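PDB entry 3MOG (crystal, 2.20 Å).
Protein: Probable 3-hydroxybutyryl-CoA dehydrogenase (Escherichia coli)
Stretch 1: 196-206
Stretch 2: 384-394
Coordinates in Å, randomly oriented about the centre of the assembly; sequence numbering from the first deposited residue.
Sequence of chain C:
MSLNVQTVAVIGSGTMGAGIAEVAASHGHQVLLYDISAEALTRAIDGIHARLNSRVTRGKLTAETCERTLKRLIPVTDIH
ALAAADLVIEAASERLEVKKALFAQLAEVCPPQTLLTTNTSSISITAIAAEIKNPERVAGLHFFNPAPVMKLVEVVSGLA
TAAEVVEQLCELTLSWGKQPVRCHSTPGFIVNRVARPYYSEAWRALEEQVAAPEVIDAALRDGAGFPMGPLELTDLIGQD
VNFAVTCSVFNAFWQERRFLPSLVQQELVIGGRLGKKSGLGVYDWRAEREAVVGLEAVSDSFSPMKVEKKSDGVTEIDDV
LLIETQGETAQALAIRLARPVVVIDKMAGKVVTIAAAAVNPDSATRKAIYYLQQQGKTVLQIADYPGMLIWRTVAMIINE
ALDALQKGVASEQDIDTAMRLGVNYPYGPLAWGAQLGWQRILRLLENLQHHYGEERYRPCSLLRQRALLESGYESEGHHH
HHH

Stretch 1 196-206: RPYYSEAWRAL
Stretch 2 (384-394) DYPGMLIWRTV

A buried salt bridge between helices is seldom an isolated pair of charges, and this contact from a probable 3-hydroxybutyryl-CoA dehydrogenase illustrates how a turn and ordered waters surround one. The first stretch is helical. In the second stretch, a type II turn from Y385 to M388, with G387 at phi 75°, leads to L389, the N-cap of a helix that begins at I390 and continues beyond V394. The helix axes approach to 9.3 Å, and their directions differ by 139°, so the helices are inclined well away from parallel, nearer antiparallel. The nearest CA atoms are those of E201 and T393, 5.8 Å apart.

T393, E201 and R392 cover the most surface. T393 (chi1 m) has a sideways CA-to-CB bond, and its CG2 lies 3.7 Å from Y198 CD1, at the edge of a tyrosine ring in the t rotamer. Its OG1 donates to L389 O at 2.7 Å, back to the residue that caps the helix, four positions earlier, and lies 3.5 Å from E201 CB. OG1 also accepts from a water (2.7 Å) that donates to Y198 O (3.0 Å), so the water bridges the Y198 carbonyl and the T393 hydroxyl.

E201 (m, m) and R392, extended with chi1 to chi3 all t, point toward each other's stretches. R392 NE donates to E201 OE2 at 2.8 Å, with an angle of 137°, while R392 NH1 reaches P386 O at 3.0 Å and so ties the arginine to the turn. Close by, R204 NE lies 3.6 Å from R392 NH2, like charges brought near each other. A water accepts from both, at 3.1 Å from R204 NE and, weakly, 3.0 Å from R392 NH2, and donates to Y385 OH at 2.7 Å. Y385 OH in turn donates to a further water (2.6 Å), which donates to E201 OE2 (2.8 Å). Beside this network, A205 CB packs 3.9 Å from L389 CD2, completing the contact with apolar surface.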

# COMPACT_ATOMS: atom_id res chain seq x y z
N ARG C 196 0.98 8.47 -16.63
CA ARG C 196 0.57 8.78 -15.25
C ARG C 196 1.44 9.81 -14.49
O ARG C 196 0.89 10.72 -13.87
CB ARG C 196 0.40 7.50 -14.42
CG ARG C 196 -0.84 6.65 -14.72
CD ARG C 196 -2.14 7.47 -14.64
NE ARG C 196 -2.63 7.84 -15.97
CZ ARG C 196 -3.59 8.72 -16.21
NH1 ARG C 196 -4.19 9.36 -15.21
NH2 ARG C 196 -3.95 8.97 -17.47
N PRO C 197 2.79 9.70 -14.53
CA PRO C 197 3.54 10.72 -13.75
C PRO C 197 3.56 12.13 -14.35
O PRO C 197 3.96 13.08 -13.66
CB PRO C 197 4.96 10.15 -13.66
CG PRO C 197 5.04 9.11 -14.72
CD PRO C 197 3.67 8.57 -14.94
N TYR C 198 3.11 12.27 -15.59
CA TYR C 198 2.99 13.60 -16.17
C TYR C 198 1.94 14.37 -15.37
O TYR C 198 2.15 15.54 -15.03
CB TYR C 198 2.66 13.55 -17.66
CG TYR C 198 2.67 14.90 -18.34
CD1 TYR C 198 3.82 15.69 -18.32
CD2 TYR C 198 1.55 15.39 -19.02
CE1 TYR C 198 3.85 16.94 -18.92
CE2 TYR C 198 1.56 16.63 -19.63
CZ TYR C 198 2.72 17.40 -19.57
OH TYR C 198 2.76 18.62 -20.16
N TYR C 199 0.85 13.69 -15.00
CA TYR C 199 -0.20 14.33 -14.22
C TYR C 199 0.14 14.39 -12.75
O TYR C 199 -0.06 15.42 -12.11
CB TYR C 199 -1.55 13.64 -14.43
CG TYR C 199 -1.88 13.50 -15.89
CD1 TYR C 199 -1.90 12.23 -16.49
CD2 TYR C 199 -2.11 14.62 -16.69
CE1 TYR C 199 -2.18 12.08 -17.82
CE2 TYR C 199 -2.39 14.48 -18.05
CZ TYR C 199 -2.42 13.20 -18.60
OH TYR C 199 -2.68 13.02 -19.94
N SER C 200 0.68 13.30 -12.21
CA SER C 200 0.84 13.19 -10.76
C SER C 200 2.00 13.99 -10.18
O SER C 200 1.94 14.40 -9.00
CB SER C 200 0.91 11.72 -10.34
OG SER C 200 2.12 11.12 -10.77
N GLU C 201 3.04 14.24 -10.97
CA GLU C 201 4.07 15.17 -10.49
C GLU C 201 3.55 16.62 -10.30
O GLU C 201 3.87 17.27 -9.29
CB GLU C 201 5.37 15.10 -11.31
CG GLU C 201 6.20 13.83 -11.02
CD GLU C 201 6.59 13.67 -9.54
OE1 GLU C 201 6.55 12.54 -9.03
OE2 GLU C 201 6.94 14.68 -8.89
N ALA C 202 2.70 17.06 -11.22
CA ALA C 202 2.02 18.36 -11.13
C ALA C 202 1.09 18.51 -9.90
O ALA C 202 1.15 19.52 -9.20
CB ALA C 202 1.24 18.58 -12.36
N TRP C 203 0.23 17.52 -9.66
CA TRP C 203 -0.59 17.53 -8.43
C TRP C 203 0.22 17.63 -7.14
O TRP C 203 -0.17 18.35 -6.21
CB TRP C 203 -1.51 16.32 -8.38
CG TRP C 203 -2.53 16.28 -9.50
CD1 TRP C 203 -2.66 15.31 -10.46
CD2 TRP C 203 -3.56 17.24 -9.75
NE1 TRP C 203 -3.70 15.61 -11.30
CE2 TRP C 203 -4.27 16.79 -10.89
CE3 TRP C 203 -3.97 18.43 -9.12
CZ2 TRP C 203 -5.36 17.50 -11.42
CZ3 TRP C 203 -5.05 19.13 -9.66
CH2 TRP C 203 -5.74 18.65 -10.79
N ARG C 204 1.36 16.93 -7.09
CA ARG C 204 2.23 17.00 -5.93
C ARG C 204 2.85 18.38 -5.76
O ARG C 204 2.91 18.91 -4.65
CB ARG C 204 3.32 15.94 -6.00
CG ARG C 204 2.90 14.64 -5.37
CD ARG C 204 4.04 13.68 -5.41
NE ARG C 204 5.03 13.95 -4.38
CZ ARG C 204 5.40 13.06 -3.46
NH1 ARG C 204 4.82 11.86 -3.46
NH2 ARG C 204 6.32 13.37 -2.56
N ALA C 205 3.28 18.97 -6.88
CA ALA C 205 3.83 20.32 -6.90
C ALA C 205 2.75 21.31 -6.43
O ALA C 205 2.99 22.12 -5.55
CB ALA C 205 4.34 20.67 -8.31
N LEU C 206 1.55 21.16 -7.00
CA LEU C 206 0.37 21.95 -6.62
C LEU C 206 -0.01 21.84 -5.14
O LEU C 206 -0.30 22.86 -4.51
CB LEU C 206 -0.82 21.56 -7.48
CG LEU C 206 -1.94 22.56 -7.69
CD1 LEU C 206 -1.43 24.01 -7.75
CD2 LEU C 206 -2.64 22.20 -8.98
N ASP C 384 12.05 26.19 -3.62
CA ASP C 384 13.24 25.35 -3.63
C ASP C 384 12.84 23.88 -3.44
O ASP C 384 12.97 23.29 -2.37
CB ASP C 384 14.22 25.84 -2.54
CG ASP C 384 15.63 25.30 -2.71
OD1 ASP C 384 15.94 24.68 -3.75
OD2 ASP C 384 16.44 25.49 -1.79
N TYR C 385 12.35 23.30 -4.54
CA TYR C 385 11.70 22.02 -4.58
C TYR C 385 12.62 21.00 -5.27
O TYR C 385 13.04 21.22 -6.40
CB TYR C 385 10.42 22.20 -5.39
CG TYR C 385 9.45 21.05 -5.45
CD1 TYR C 385 8.86 20.51 -4.29
CD2 TYR C 385 9.06 20.53 -6.69
CE1 TYR C 385 7.94 19.49 -4.37
CE2 TYR C 385 8.13 19.50 -6.78
CZ TYR C 385 7.57 18.98 -5.61
OH TYR C 385 6.66 17.96 -5.69
N PRO C 386 12.95 19.90 -4.57
CA PRO C 386 13.83 18.85 -5.07
C PRO C 386 13.46 18.39 -6.47
O PRO C 386 12.30 18.06 -6.73
CB PRO C 386 13.62 17.72 -4.06
CG PRO C 386 13.34 18.41 -2.79
CD PRO C 386 12.52 19.63 -3.18
N GLY C 387 14.42 18.42 -7.39
CA GLY C 387 14.17 17.97 -8.75
C GLY C 387 13.36 18.94 -9.59
O GLY C 387 13.20 18.75 -10.80
N MET C 388 12.84 19.98 -8.93
CA MET C 388 12.02 21.03 -9.54
C MET C 388 10.83 20.46 -10.32
O MET C 388 10.05 19.69 -9.75
CB MET C 388 12.88 22.01 -10.36
CG MET C 388 14.03 22.65 -9.55
SD MET C 388 13.46 23.92 -8.41
CE MET C 388 13.69 25.30 -9.50
N LEU C 389 10.69 20.79 -11.60
CA LEU C 389 9.45 20.49 -12.33
C LEU C 389 9.66 19.63 -13.56
O LEU C 389 9.14 18.52 -13.65
CB LEU C 389 8.71 21.78 -12.71
CG LEU C 389 8.19 22.66 -11.57
CD1 LEU C 389 7.46 23.88 -12.12
CD2 LEU C 389 7.27 21.87 -10.60
N ILE C 390 10.40 20.18 -14.51
CA ILE C 390 10.63 19.58 -15.79
C ILE C 390 11.41 18.29 -15.59
O ILE C 390 10.95 17.23 -16.00
CB ILE C 390 11.42 20.55 -16.71
CG1 ILE C 390 10.52 21.72 -17.14
CG2 ILE C 390 12.00 19.83 -17.91
CD1 ILE C 390 11.31 22.93 -17.72
N TRP C 391 12.57 18.38 -14.93
CA TRP C 391 13.45 17.23 -14.76
C TRP C 391 12.82 16.16 -13.89
O TRP C 391 12.95 14.99 -14.20
CB TRP C 391 14.86 17.63 -14.27
CG TRP C 391 15.70 18.08 -15.44
CD1 TRP C 391 15.74 19.33 -16.00
CD2 TRP C 391 16.56 17.26 -16.24
NE1 TRP C 391 16.59 19.34 -17.08
CE2 TRP C 391 17.11 18.09 -17.25
CE3 TRP C 391 16.94 15.91 -16.19
CZ2 TRP C 391 18.01 17.61 -18.21
CZ3 TRP C 391 17.84 15.43 -17.14
CH2 TRP C 391 18.36 16.28 -18.14
N ARG C 392 12.11 16.58 -12.85
CA ARG C 392 11.43 15.66 -11.94
C ARG C 392 10.35 14.85 -12.67
O ARG C 392 10.25 13.63 -12.47
CB ARG C 392 10.84 16.44 -10.75
CG ARG C 392 10.06 15.60 -9.77
CD ARG C 392 10.06 16.24 -8.43
NE ARG C 392 9.17 15.53 -7.50
CZ ARG C 392 9.09 15.80 -6.20
NH1 ARG C 392 9.86 16.74 -5.69
NH2 ARG C 392 8.23 15.11 -5.42
N THR C 393 9.59 15.53 -13.53
CA THR C 393 8.47 14.93 -14.28
C THR C 393 8.97 14.01 -15.40
O THR C 393 8.42 12.92 -15.61
CB THR C 393 7.54 16.02 -14.89
OG1 THR C 393 6.99 16.83 -13.84
CG2 THR C 393 6.40 15.39 -15.68
N VAL C 394 10.01 14.45 -16.11
CA VAL C 394 10.50 13.68 -17.26
C VAL C 394 11.22 12.42 -16.78
O VAL C 394 10.97 11.35 -17.30
CB VAL C 394 11.33 14.54 -18.23
CG1 VAL C 394 11.89 13.68 -19.34
CG2 VAL C 394 10.48 15.68 -18.83
O HOH W 1 4.33 17.33 -13.99
O HOH W 2 6.03 17.22 -8.07
O HOH W 3 6.47 16.47 -3.44